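PDB 4MFI: Sn-glycerol-3-phosphate ABC transporter substrate-binding protein UspB from Mycobacterium tuberculosis, which binds glycerophosphocholine and probably delivers it, as the substrate-binding subunit, to an ABC importer in the cell membrane. Local coordinates for residues F240-N243 / S244-K248; A313-E317 / E318-N322; L324-I327 / A328-N332; R379-Y383 / A384-L388; I423-R426 / Q427-K431. All coordinates share one frame; numbering follows the deposited sequence.

Interaction 1 (F240-N243 / S244-K248); sequences FYRN and SIHGK
The Ser244 hydroxyl turns back along helix 232-245 and donates to Tyr241 O at 2.7 Å; chi1 of 73° places OG between the serine's own N and carbonyl carbon, from where it can reach that oxygen. The backbone N of Ser244 meanwhile bonds Phe240 O, so one serine serves two successive carbonyls of the preceding turn; Trp200 is a further partner of the hydroxyl. Asn243 works in the other direction. Its backbone O receives Lys248 N at 2.9 Å, a bond five residues long, while its side-chain OD1 accepts from a water at 2.7 Å, and that water takes a weak bond from Gly247 N. The third contributor, Arg242, runs extended, and its CG passes 3.9 Å from His246 CD2, the two side chains crossing at about a right angle. Beyond this crossing Arg242 NH2 bonds Gly406 O and His246 NE2 bonds Ile402 O. Facing strand 251-254, Ile245 CD1 sits over one face of the Tyr241 ring, 4.0 Å from its centroid, in a CH-pi contact. A serine hydroxyl bonded to a carbonyl one turn back, followed by a bond from residue i+5 to residue i, is an arrangement typical of the C-terminal end of an alpha-helix.

Interaction 2 (A313-E317 / E318-N322); sequences AKLSE and ERKVN
Ser316 and Arg319 form the compact part of this helix start. The serine is the N-cap of helix 317-330, and its OG accepts from Arg319 N at 3.2 Å in a nearly straight bond of 161°. The aliphatic base of the arginine closes over the same oxygen, with CG 3.3 Å from Ser316 OG, while its guanidinium leaves the turn for a salt bridge with Asp96. Leu315 CB adds apolar packing against Lys320 CG at 3.7 Å. From that point the lysine stretches out straight, back across the carbonyls that precede the helix, until NZ donates to Ala313 O at 3.0 Å. The other flank is looser. Glu317 is exposed and bends at chi2 to bring OE2 only within 4.4 Å of Lys320 NZ, too far for a salt bridge; a water spans the gap, donating to Glu317 OE2 at 2.6 Å and accepting from the ammonium. The attraction between the two charges is thus probably softened by solvent. Strand 307-310 leads into this corner, backbone bonds tie Ala313 to Val113 and Ser316 to Lys33, and helix 118-124 packs through Leu120 against Lys320 and Val321.

Interaction 3 (L324-I327 / A328-N332); sequences LKFI and AFVTN
The closing turn of helix 317-330 joins Phe326 to Val330 and Ile327 to Thr331, one pair through an aromatic face and the other through a shared carbonyl. Val330 CG1 comes down over one face of the Phe326 ring, 3.9 Å from the centroid and displaced toward the rim, where it lies 3.6 Å from CE1. The phenyl group can receive it because chi1 of 178° swings CG beside the carbonyl carbon and sends the ring along the helix toward the following turn. That ring is itself enclosed by aromatic neighbours: Phe60 meets it edge-to-face and Phe41 lies near by. Regular helical bonds hold the backbone up to Val330 N, which donates to Phe326 O at 3.0 Å. One step later a side chain joins the backbone bond. Ile327 O is gripped by two donors of the same residue, Thr331 N at 3.2 Å and Thr331 OG1 at 2.8 Å, which approach from opposite faces of the carbonyl plane. The hydroxyl therefore supplements a rather bent backbone bond, in which N-H...O measures 135°, and this buried OG1 also bonds Tyr131 OH. Thr331 is the residue at which the chain abandons helical backbone angles. Asn332 N then returns to Phe329 O, and its own side chain caps Asn335 N in the next helix. A threonine that bonds through both N and OG1 to the carbonyl four residues earlier makes the familiar intrahelical hydroxyl-to-carbonyl bond of serine and threonine, here at a helix C-terminus and at the junction of helices 317-330 and 333-343.

Interaction 4 (R379-Y383 / A384-L388); sequences RTQDY and ARVFL
Two side-chain torsions bring Gln381 and Arg385 together. Arg385 leaves the backbone with CG opposite N (chi1 -174°) and stays extended to NE, while Gln381, likewise extended beyond CG, is finally twisted at chi3 to present its amide to the guanidinium. Arg385 NH1 then donates to Gln381 OE1 at 2.8 Å, arriving in the carbonyl plane on a lone pair. The amide and guanidinium planes are only 20° apart, although the oxygen is displaced out of the guanidinium plane and the bond is bent. Val386 CG1 supports the amide at 3.5 Å from Gln381 NE2, crossing that side chain at about a right angle. The short helix 383-386 begins here. Asp382 holds the N-cap position, but its carboxylate is engaged elsewhere, with Tyr221 N and Trp215. Its backbone O accepts both Arg385 N, at 3.0 Å, and Val386 N, opening the helix. One turn along, Phe387 CD2 lies over one face of the Tyr383 ring, 3.6 Å from Tyr383 CG, with the ring planes inclined at 46°. Phe387 also stacks on Phe106 and Tyr383 meets Trp225 edge-to-face, which extends the pair into a wider aromatic cluster. Asp102 completes the polar half: its OD2 makes a salt bridge with Arg385 NH1 and accepts from Gln381 NE2. A buried guanidinium is probably compensated by one carboxylate, and because Gln381 gives its oxygen to the arginine and its nitrogen to the aspartate, these partners set which end of the amide faces each group. Gln211 NE2 also donates to Gln381 OE1, and the network is likely to restrain both charged groups.

Interaction 5 (I423-R426 / Q427-K431); sequences ILDR and QIMRK
Leu424, Ile428 and Met429 make a mainly apolar contact at the end of helix 409-427, where the C-terminal part of the chain turns from alpha-helix into a short 3-10 segment. Leu424 lies at its centre. CD1 rests 3.9 Å from Ile428 CB, and CG faces the thioether of Met429, with SD 3.8 Å away. The methionine folds back onto the leucine because its chain bends at both chi2 and chi3. Its CG also passes 3.6 Å from Asp425 OD1, while the other carboxylate oxygen is bonded to Gln421 one turn earlier. Trp225 touches both Leu424 and Met429, and Pro389 and Leu110 pack on Ile428, so the helix end packs against two loops, those of Trp225 and Pro389, and against helix 104-110. The backbone shows how the helix unwinds. Gln427 N still bonds Ile423 O in the ordinary i to i+4 manner at 2.9 Å, but Leu424 O accepts twice, from Ile428 N at 3.0 Å and Met429 N at 3.1 Å, from opposite faces of its plane. The second of these bonds, from residue i+5, widens the last turn, as in a pi-type turn at a helix C-terminus; Lys431 N then pairs with Ile428 O in the tighter 3-10 spacing. On the more exposed flank Arg426 and Gln427 run side by side in the same direction. Their guanidinium and amide planes are 6° apart, and Arg426 NH1 makes a weak, bent bond of 2.7 Å to Gln427 OE1.

The five contacts sample different ends of helices in a two-lobed substrate-binding protein. Interactions 2 and 3 mark the start and finish of a single helix, 317-330, with centres 15 Å apart. Interaction 1 lies across the molecule, on the opposite side of the chain's centre, about 46 Å from interaction 3 between centres. Interaction 4 is the most central, 11 Å from the middle of the chain, and its nearest atoms are about 13 Å from interaction 1. It also touches interaction 5 directly: Leu388 CD2 packs on Ile423 CG2 at 3.8 Å. Ligands of this family bind in the cleft between lobes, and interaction 4 is probably the contact nearest to it.

Interaction 1 (F240-N243 / S244-K248)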
# COMPACT_ATOMS: atom_id res chain seq x y z
N PHE A 240 -13.36 17.37 7.94
CA PHE A 240 -14.01 16.17 8.46
C PHE A 240 -13.08 15.48 9.47
O PHE A 240 -13.48 15.13 10.58
CB PHE A 240 -14.36 15.21 7.32
CG PHE A 240 -14.73 13.84 7.77
CD1 PHE A 240 -16.04 13.56 8.14
CD2 PHE A 240 -13.80 12.82 7.80
CE1 PHE A 240 -16.41 12.30 8.55
CE2 PHE A 240 -14.17 11.53 8.23
CZ PHE A 240 -15.47 11.28 8.60
N TYR A 241 -11.83 15.31 9.05
CA TYR A 241 -10.80 14.71 9.88
C TYR A 241 -10.53 15.55 11.13
O TYR A 241 -10.53 15.04 12.25
CB TYR A 241 -9.54 14.53 9.03
CG TYR A 241 -8.25 14.29 9.76
CD1 TYR A 241 -7.35 15.33 9.95
CD2 TYR A 241 -7.90 13.02 10.24
CE1 TYR A 241 -6.15 15.12 10.59
CE2 TYR A 241 -6.70 12.81 10.88
CZ TYR A 241 -5.82 13.87 11.06
OH TYR A 241 -4.62 13.67 11.70
N ARG A 242 -10.32 16.85 10.96
CA ARG A 242 -10.05 17.72 12.10
C ARG A 242 -11.21 17.71 13.09
O ARG A 242 -10.99 17.66 14.30
CB ARG A 242 -9.76 19.15 11.64
CG ARG A 242 -9.31 20.07 12.76
CD ARG A 242 -8.98 21.47 12.23
NE ARG A 242 -8.53 22.32 13.32
CZ ARG A 242 -9.36 22.90 14.19
NH1 ARG A 242 -10.67 22.72 14.06
NH2 ARG A 242 -8.88 23.65 15.17
N ASN A 243 -12.44 17.78 12.58
CA ASN A 243 -13.60 17.82 13.45
C ASN A 243 -13.82 16.51 14.18
O ASN A 243 -14.31 16.49 15.30
CB ASN A 243 -14.86 18.20 12.67
CG ASN A 243 -14.84 19.64 12.21
OD1 ASN A 243 -14.09 20.47 12.74
ND2 ASN A 243 -15.68 19.95 11.23
N SER A 244 -13.45 15.39 13.55
CA SER A 244 -13.60 14.11 14.23
C SER A 244 -12.78 14.08 15.51
O SER A 244 -13.19 13.49 16.52
CB SER A 244 -13.24 12.93 13.30
OG SER A 244 -11.84 12.84 13.09
N ILE A 245 -11.63 14.75 15.49
CA ILE A 245 -10.69 14.73 16.60
C ILE A 245 -10.97 15.85 17.59
O ILE A 245 -10.87 15.66 18.80
CB ILE A 245 -9.24 14.85 16.09
CG1 ILE A 245 -8.88 13.62 15.23
CG2 ILE A 245 -8.26 15.01 17.24
CD1 ILE A 245 -7.64 13.84 14.34
N HIS A 246 -11.35 17.01 17.08
CA HIS A 246 -11.49 18.18 17.93
C HIS A 246 -12.95 18.51 18.21
O HIS A 246 -13.43 18.26 19.32
CB HIS A 246 -10.67 19.34 17.37
CG HIS A 246 -9.21 19.02 17.28
ND1 HIS A 246 -8.39 19.01 18.39
CD2 HIS A 246 -8.44 18.63 16.24
CE1 HIS A 246 -7.17 18.65 18.03
NE2 HIS A 246 -7.17 18.41 16.73
N GLY A 247 -13.67 19.00 17.21
CA GLY A 247 -15.03 19.48 17.40
C GLY A 247 -16.00 18.48 18.02
O GLY A 247 -16.62 18.76 19.05
N LYS A 248 -16.14 17.32 17.39
CA LYS A 248 -16.97 16.26 17.95
C LYS A 248 -16.16 15.43 18.94
O LYS A 248 -16.64 15.07 20.02
CB LYS A 248 -17.52 15.39 16.82
CG LYS A 248 -18.19 16.22 15.72
CD LYS A 248 -18.88 15.36 14.68
CE LYS A 248 -20.07 14.61 15.26
NZ LYS A 248 -21.02 14.15 14.19
O HOH W 1 -12.91 20.79 15.20

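Interaction 2 (A313-E317 / E318-N322)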
# COMPACT_ATOMS: atom_id res chain seq x y z
N ALA A 313 17.76 -1.38 -15.57
CA ALA A 313 18.02 -1.15 -16.98
C ALA A 313 19.40 -1.64 -17.42
O ALA A 313 19.59 -1.99 -18.59
CB ALA A 313 17.86 0.33 -17.32
N LYS A 314 20.37 -1.65 -16.51
CA LYS A 314 21.75 -1.97 -16.91
C LYS A 314 22.09 -3.46 -16.83
O LYS A 314 23.18 -3.85 -16.43
CB LYS A 314 22.77 -1.13 -16.15
CG LYS A 314 22.87 -1.42 -14.67
CD LYS A 314 24.21 -0.95 -14.13
CE LYS A 314 24.52 0.47 -14.55
NZ LYS A 314 25.70 1.03 -13.84
N LEU A 315 21.13 -4.29 -17.22
CA LEU A 315 21.37 -5.72 -17.41
C LEU A 315 21.46 -5.99 -18.90
O LEU A 315 20.89 -5.26 -19.70
CB LEU A 315 20.21 -6.54 -16.84
CG LEU A 315 19.76 -6.41 -15.39
CD1 LEU A 315 18.77 -7.54 -15.06
CD2 LEU A 315 20.92 -6.41 -14.42
N SER A 316 22.18 -7.05 -19.27
CA SER A 316 22.12 -7.54 -20.64
C SER A 316 20.69 -7.98 -20.95
O SER A 316 19.90 -8.25 -20.03
CB SER A 316 23.07 -8.71 -20.84
OG SER A 316 22.60 -9.86 -20.15
N GLU A 317 20.34 -8.05 -22.23
CA GLU A 317 19.00 -8.49 -22.61
C GLU A 317 18.69 -9.89 -22.10
O GLU A 317 17.58 -10.14 -21.62
CB GLU A 317 18.79 -8.41 -24.13
CG GLU A 317 18.19 -7.08 -24.60
CD GLU A 317 16.82 -6.80 -23.97
OE1 GLU A 317 16.10 -7.76 -23.63
OE2 GLU A 317 16.47 -5.60 -23.83
N GLU A 318 19.66 -10.79 -22.18
CA GLU A 318 19.47 -12.15 -21.68
C GLU A 318 19.13 -12.15 -20.20
O GLU A 318 18.21 -12.85 -19.76
CB GLU A 318 20.70 -13.03 -21.94
CG GLU A 318 20.66 -14.37 -21.20
CD GLU A 318 21.71 -15.36 -21.68
OE1 GLU A 318 22.11 -15.29 -22.86
OE2 GLU A 318 22.13 -16.22 -20.88
N ARG A 319 19.86 -11.36 -19.42
CA ARG A 319 19.59 -11.30 -17.99
C ARG A 319 18.23 -10.67 -17.68
O ARG A 319 17.58 -11.07 -16.72
CB ARG A 319 20.72 -10.58 -17.23
CG ARG A 319 22.05 -11.33 -17.28
CD ARG A 319 23.05 -10.82 -16.25
NE ARG A 319 22.68 -11.21 -14.89
CZ ARG A 319 23.03 -12.36 -14.32
NH1 ARG A 319 23.76 -13.25 -14.98
NH2 ARG A 319 22.64 -12.62 -13.08
N LYS A 320 17.79 -9.72 -18.50
CA LYS A 320 16.47 -9.13 -18.30
C LYS A 320 15.36 -10.16 -18.51
O LYS A 320 14.40 -10.22 -17.74
CB LYS A 320 16.24 -7.93 -19.22
CG LYS A 320 17.07 -6.72 -18.86
CD LYS A 320 16.74 -5.53 -19.74
CE LYS A 320 17.65 -4.37 -19.41
NZ LYS A 320 17.45 -3.21 -20.32
N VAL A 321 15.50 -10.96 -19.56
CA VAL A 321 14.53 -12.02 -19.83
C VAL A 321 14.47 -12.98 -18.64
O VAL A 321 13.38 -13.32 -18.18
CB VAL A 321 14.88 -12.76 -21.13
CG1 VAL A 321 14.02 -14.01 -21.28
CG2 VAL A 321 14.68 -11.83 -22.31
N ASN A 322 15.63 -13.41 -18.14
CA ASN A 322 15.64 -14.35 -17.01
C ASN A 322 15.04 -13.74 -15.75
O ASN A 322 14.33 -14.41 -15.00
CB ASN A 322 17.05 -14.87 -16.74
CG ASN A 322 17.56 -15.74 -17.86
OD1 ASN A 322 16.78 -16.35 -18.60
ND2 ASN A 322 18.88 -15.82 -17.99
O HOH W 2 18.66 -4.33 -23.07

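Interaction 3 (L324-I327 / A328-N332)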
# COMPACT_ATOMS: atom_id res chain seq x y z
N LEU A 324 12.70 -11.46 -15.64
CA LEU A 324 11.25 -11.43 -15.78
C LEU A 324 10.63 -12.82 -15.62
O LEU A 324 9.54 -12.95 -15.05
CB LEU A 324 10.81 -10.79 -17.10
CG LEU A 324 9.28 -10.72 -17.22
CD1 LEU A 324 8.69 -9.84 -16.12
CD2 LEU A 324 8.82 -10.25 -18.58
N LYS A 325 11.30 -13.85 -16.13
CA LYS A 325 10.83 -15.22 -15.91
C LYS A 325 10.67 -15.48 -14.41
O LYS A 325 9.68 -16.08 -13.97
CB LYS A 325 11.79 -16.23 -16.51
CG LYS A 325 11.76 -16.28 -18.03
CD LYS A 325 12.87 -17.18 -18.57
CE LYS A 325 12.82 -17.30 -20.08
NZ LYS A 325 13.98 -18.06 -20.60
N PHE A 326 11.65 -15.03 -13.63
CA PHE A 326 11.57 -15.19 -12.18
C PHE A 326 10.40 -14.40 -11.59
O PHE A 326 9.60 -14.94 -10.82
CB PHE A 326 12.88 -14.76 -11.51
CG PHE A 326 12.83 -14.85 -10.01
CD1 PHE A 326 12.92 -16.09 -9.38
CD2 PHE A 326 12.68 -13.71 -9.23
CE1 PHE A 326 12.87 -16.18 -8.00
CE2 PHE A 326 12.63 -13.80 -7.85
CZ PHE A 326 12.73 -15.03 -7.23
N ILE A 327 10.32 -13.12 -11.93
CA ILE A 327 9.27 -12.26 -11.40
C ILE A 327 7.89 -12.79 -11.76
O ILE A 327 7.01 -12.85 -10.89
CB ILE A 327 9.42 -10.81 -11.91
CG1 ILE A 327 10.65 -10.16 -11.29
CG2 ILE A 327 8.19 -9.99 -11.58
CD1 ILE A 327 10.99 -8.82 -11.91
N ALA A 328 7.70 -13.18 -13.01
CA ALA A 328 6.41 -13.69 -13.46
C ALA A 328 6.06 -15.00 -12.75
O ALA A 328 4.90 -15.26 -12.43
CB ALA A 328 6.39 -13.87 -14.97
N PHE A 329 7.07 -15.83 -12.52
CA PHE A 329 6.82 -17.11 -11.87
C PHE A 329 6.42 -16.95 -10.41
O PHE A 329 5.43 -17.53 -9.96
CB PHE A 329 8.04 -18.03 -11.98
CG PHE A 329 7.85 -19.36 -11.32
CD1 PHE A 329 7.21 -20.40 -12.00
CD2 PHE A 329 8.27 -19.58 -10.02
CE1 PHE A 329 7.02 -21.63 -11.38
CE2 PHE A 329 8.09 -20.79 -9.40
CZ PHE A 329 7.46 -21.82 -10.08
N VAL A 330 7.17 -16.15 -9.65
CA VAL A 330 6.89 -16.05 -8.22
C VAL A 330 5.60 -15.28 -7.93
O VAL A 330 5.08 -15.34 -6.81
CB VAL A 330 8.08 -15.48 -7.41
CG1 VAL A 330 9.32 -16.35 -7.61
CG2 VAL A 330 8.36 -14.02 -7.77
N THR A 331 5.08 -14.58 -8.94
CA THR A 331 3.79 -13.90 -8.82
C THR A 331 2.70 -14.56 -9.66
O THR A 331 1.68 -13.94 -9.99
CB THR A 331 3.89 -12.39 -9.18
OG1 THR A 331 4.31 -12.24 -10.54
CG2 THR A 331 4.86 -11.67 -8.24
N ASN A 332 2.90 -15.84 -9.99
CA ASN A 332 1.85 -16.58 -10.69
C ASN A 332 0.71 -16.91 -9.70
O ASN A 332 0.84 -16.64 -8.50
CB ASN A 332 2.43 -17.78 -11.48
CG ASN A 332 2.73 -19.02 -10.63
OD1 ASN A 332 2.31 -19.13 -9.48
ND2 ASN A 332 3.43 -19.98 -11.23

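Interaction 4 (R379-Y383 / A384-L388)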
# COMPACT_ATOMS: atom_id res chain seq x y z
N ARG A 379 -8.01 2.08 -5.88
CA ARG A 379 -7.65 3.17 -6.78
C ARG A 379 -6.15 3.41 -6.62
O ARG A 379 -5.63 3.32 -5.50
CB ARG A 379 -8.46 4.43 -6.40
CG ARG A 379 -8.04 5.77 -7.03
CD ARG A 379 -9.08 6.87 -6.73
NE ARG A 379 -8.58 8.21 -7.06
CZ ARG A 379 -9.29 9.33 -7.01
NH1 ARG A 379 -10.58 9.29 -6.68
NH2 ARG A 379 -8.72 10.49 -7.31
N THR A 380 -5.46 3.69 -7.72
CA THR A 380 -4.04 4.05 -7.65
C THR A 380 -3.85 5.37 -6.88
O THR A 380 -4.74 6.23 -6.84
CB THR A 380 -3.38 4.14 -9.04
OG1 THR A 380 -4.10 5.09 -9.83
CG2 THR A 380 -3.41 2.77 -9.74
N GLN A 381 -2.69 5.50 -6.25
CA GLN A 381 -2.46 6.61 -5.33
C GLN A 381 -2.22 7.95 -6.02
O GLN A 381 -1.79 8.00 -7.17
CB GLN A 381 -1.29 6.29 -4.42
CG GLN A 381 -1.52 5.10 -3.51
CD GLN A 381 -0.44 5.00 -2.46
OE1 GLN A 381 -0.34 5.86 -1.58
NE2 GLN A 381 0.40 3.96 -2.56
N ASP A 382 -2.48 9.03 -5.29
CA ASP A 382 -2.23 10.37 -5.82
C ASP A 382 -0.74 10.58 -6.07
O ASP A 382 0.11 10.17 -5.27
CB ASP A 382 -2.73 11.43 -4.84
CG ASP A 382 -4.24 11.45 -4.71
OD1 ASP A 382 -4.97 10.93 -5.59
OD2 ASP A 382 -4.70 12.03 -3.70
N TYR A 383 -0.41 11.22 -7.19
CA TYR A 383 0.99 11.47 -7.55
C TYR A 383 1.71 12.24 -6.45
O TYR A 383 2.90 12.02 -6.20
CB TYR A 383 1.12 12.26 -8.86
CG TYR A 383 0.75 11.55 -10.15
CD1 TYR A 383 -0.01 10.37 -10.17
CD2 TYR A 383 1.15 12.09 -11.37
CE1 TYR A 383 -0.34 9.76 -11.38
CE2 TYR A 383 0.82 11.49 -12.56
CZ TYR A 383 0.08 10.33 -12.58
OH TYR A 383 -0.23 9.75 -13.80
N ALA A 384 0.99 13.14 -5.77
CA ALA A 384 1.62 13.95 -4.73
C ALA A 384 2.15 13.10 -3.56
O ALA A 384 3.09 13.52 -2.87
CB ALA A 384 0.67 15.03 -4.22
N ARG A 385 1.57 11.93 -3.35
CA ARG A 385 2.07 11.02 -2.31
C ARG A 385 3.20 10.12 -2.80
O ARG A 385 4.21 9.95 -2.12
CB ARG A 385 0.94 10.18 -1.68
CG ARG A 385 1.47 9.35 -0.51
CD ARG A 385 0.42 8.49 0.22
NE ARG A 385 1.13 7.85 1.33
CZ ARG A 385 1.87 6.76 1.19
NH1 ARG A 385 1.92 6.12 0.03
NH2 ARG A 385 2.57 6.29 2.22
N VAL A 386 3.04 9.54 -3.99
CA VAL A 386 3.97 8.49 -4.43
C VAL A 386 5.05 8.87 -5.44
O VAL A 386 6.05 8.16 -5.54
CB VAL A 386 3.21 7.24 -4.96
CG1 VAL A 386 2.50 6.51 -3.81
CG2 VAL A 386 2.25 7.60 -6.10
N PHE A 387 4.85 9.95 -6.19
CA PHE A 387 5.81 10.36 -7.22
C PHE A 387 6.58 11.63 -6.86
O PHE A 387 7.60 11.93 -7.47
CB PHE A 387 5.11 10.62 -8.56
CG PHE A 387 4.51 9.39 -9.21
CD1 PHE A 387 4.74 8.11 -8.72
CD2 PHE A 387 3.71 9.54 -10.34
CE1 PHE A 387 4.18 6.99 -9.34
CE2 PHE A 387 3.16 8.43 -10.96
CZ PHE A 387 3.40 7.15 -10.46
N LEU A 388 6.07 12.38 -5.90
CA LEU A 388 6.65 13.66 -5.51
C LEU A 388 7.52 13.39 -4.30
O LEU A 388 7.04 12.88 -3.29
CB LEU A 388 5.51 14.63 -5.18
CG LEU A 388 5.79 16.12 -5.03
CD1 LEU A 388 4.48 16.89 -5.10
CD2 LEU A 388 6.54 16.44 -3.73

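Interaction 5 (I423-R426 / Q427-K431)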
# COMPACT_ATOMS: atom_id res chain seq x y z
N ILE A 423 9.04 21.54 -4.61
CA ILE A 423 9.78 20.28 -4.73
C ILE A 423 9.47 19.58 -6.06
O ILE A 423 10.37 19.11 -6.75
CB ILE A 423 9.48 19.34 -3.54
CG1 ILE A 423 10.10 19.90 -2.25
CG2 ILE A 423 10.03 17.92 -3.80
CD1 ILE A 423 9.59 19.25 -0.99
N LEU A 424 8.20 19.53 -6.42
CA LEU A 424 7.79 18.91 -7.67
C LEU A 424 8.46 19.57 -8.87
O LEU A 424 9.02 18.90 -9.74
CB LEU A 424 6.26 19.00 -7.82
CG LEU A 424 5.67 18.28 -9.02
CD1 LEU A 424 5.85 16.76 -8.88
CD2 LEU A 424 4.20 18.65 -9.17
N ASP A 425 8.41 20.90 -8.92
CA ASP A 425 8.97 21.63 -10.06
C ASP A 425 10.50 21.56 -10.11
O ASP A 425 11.08 21.63 -11.20
CB ASP A 425 8.51 23.09 -10.04
CG ASP A 425 7.02 23.23 -10.28
OD1 ASP A 425 6.41 22.28 -10.82
OD2 ASP A 425 6.45 24.29 -9.92
N ARG A 426 11.15 21.40 -8.96
CA ARG A 426 12.60 21.35 -8.97
C ARG A 426 13.17 19.94 -9.19
O ARG A 426 14.24 19.80 -9.78
CB ARG A 426 13.21 22.03 -7.73
CG ARG A 426 13.38 21.17 -6.52
CD ARG A 426 13.96 21.98 -5.35
NE ARG A 426 15.16 22.76 -5.70
CZ ARG A 426 16.39 22.26 -5.79
NH1 ARG A 426 16.61 20.96 -5.61
NH2 ARG A 426 17.41 23.05 -6.08
N GLN A 427 12.44 18.92 -8.73
CA GLN A 427 12.96 17.54 -8.76
C GLN A 427 12.41 16.67 -9.88
O GLN A 427 13.09 15.76 -10.35
CB GLN A 427 12.68 16.82 -7.44
CG GLN A 427 13.27 17.47 -6.21
CD GLN A 427 14.77 17.64 -6.30
OE1 GLN A 427 15.26 18.75 -6.48
NE2 GLN A 427 15.50 16.54 -6.17
N ILE A 428 11.17 16.94 -10.30
CA ILE A 428 10.46 16.00 -11.16
C ILE A 428 10.16 16.57 -12.54
O ILE A 428 10.48 15.94 -13.55
CB ILE A 428 9.12 15.55 -10.53
CG1 ILE A 428 9.37 14.93 -9.15
CG2 ILE A 428 8.38 14.59 -11.46
CD1 ILE A 428 10.34 13.75 -9.15
N MET A 429 9.56 17.75 -12.58
CA MET A 429 9.00 18.23 -13.84
C MET A 429 10.03 18.42 -14.96
O MET A 429 9.74 18.11 -16.12
CB MET A 429 8.12 19.47 -13.61
CG MET A 429 7.04 19.24 -12.55
SD MET A 429 6.03 17.72 -12.77
CE MET A 429 4.81 18.35 -13.89
N ARG A 430 11.23 18.88 -14.63
CA ARG A 430 12.23 19.04 -15.69
C ARG A 430 12.67 17.71 -16.29
O ARG A 430 12.98 17.61 -17.48
CB ARG A 430 13.44 19.83 -15.18
CG ARG A 430 14.59 19.88 -16.17
CD ARG A 430 15.73 20.74 -15.67
NE ARG A 430 15.51 22.15 -15.98
CZ ARG A 430 16.38 23.11 -15.70
NH1 ARG A 430 17.52 22.83 -15.07
NH2 ARG A 430 16.12 24.37 -16.05
N LYS A 431 12.65 16.66 -15.48
CA LYS A 431 13.12 15.35 -15.92
C LYS A 431 12.15 14.65 -16.87
O LYS A 431 12.50 13.64 -17.48
CB LYS A 431 13.45 14.47 -14.72
CG LYS A 431 14.54 15.05 -13.83
CD LYS A 431 14.90 14.12 -12.68
CE LYS A 431 15.94 14.75 -11.77
NZ LYS A 431 15.97 14.13 -10.41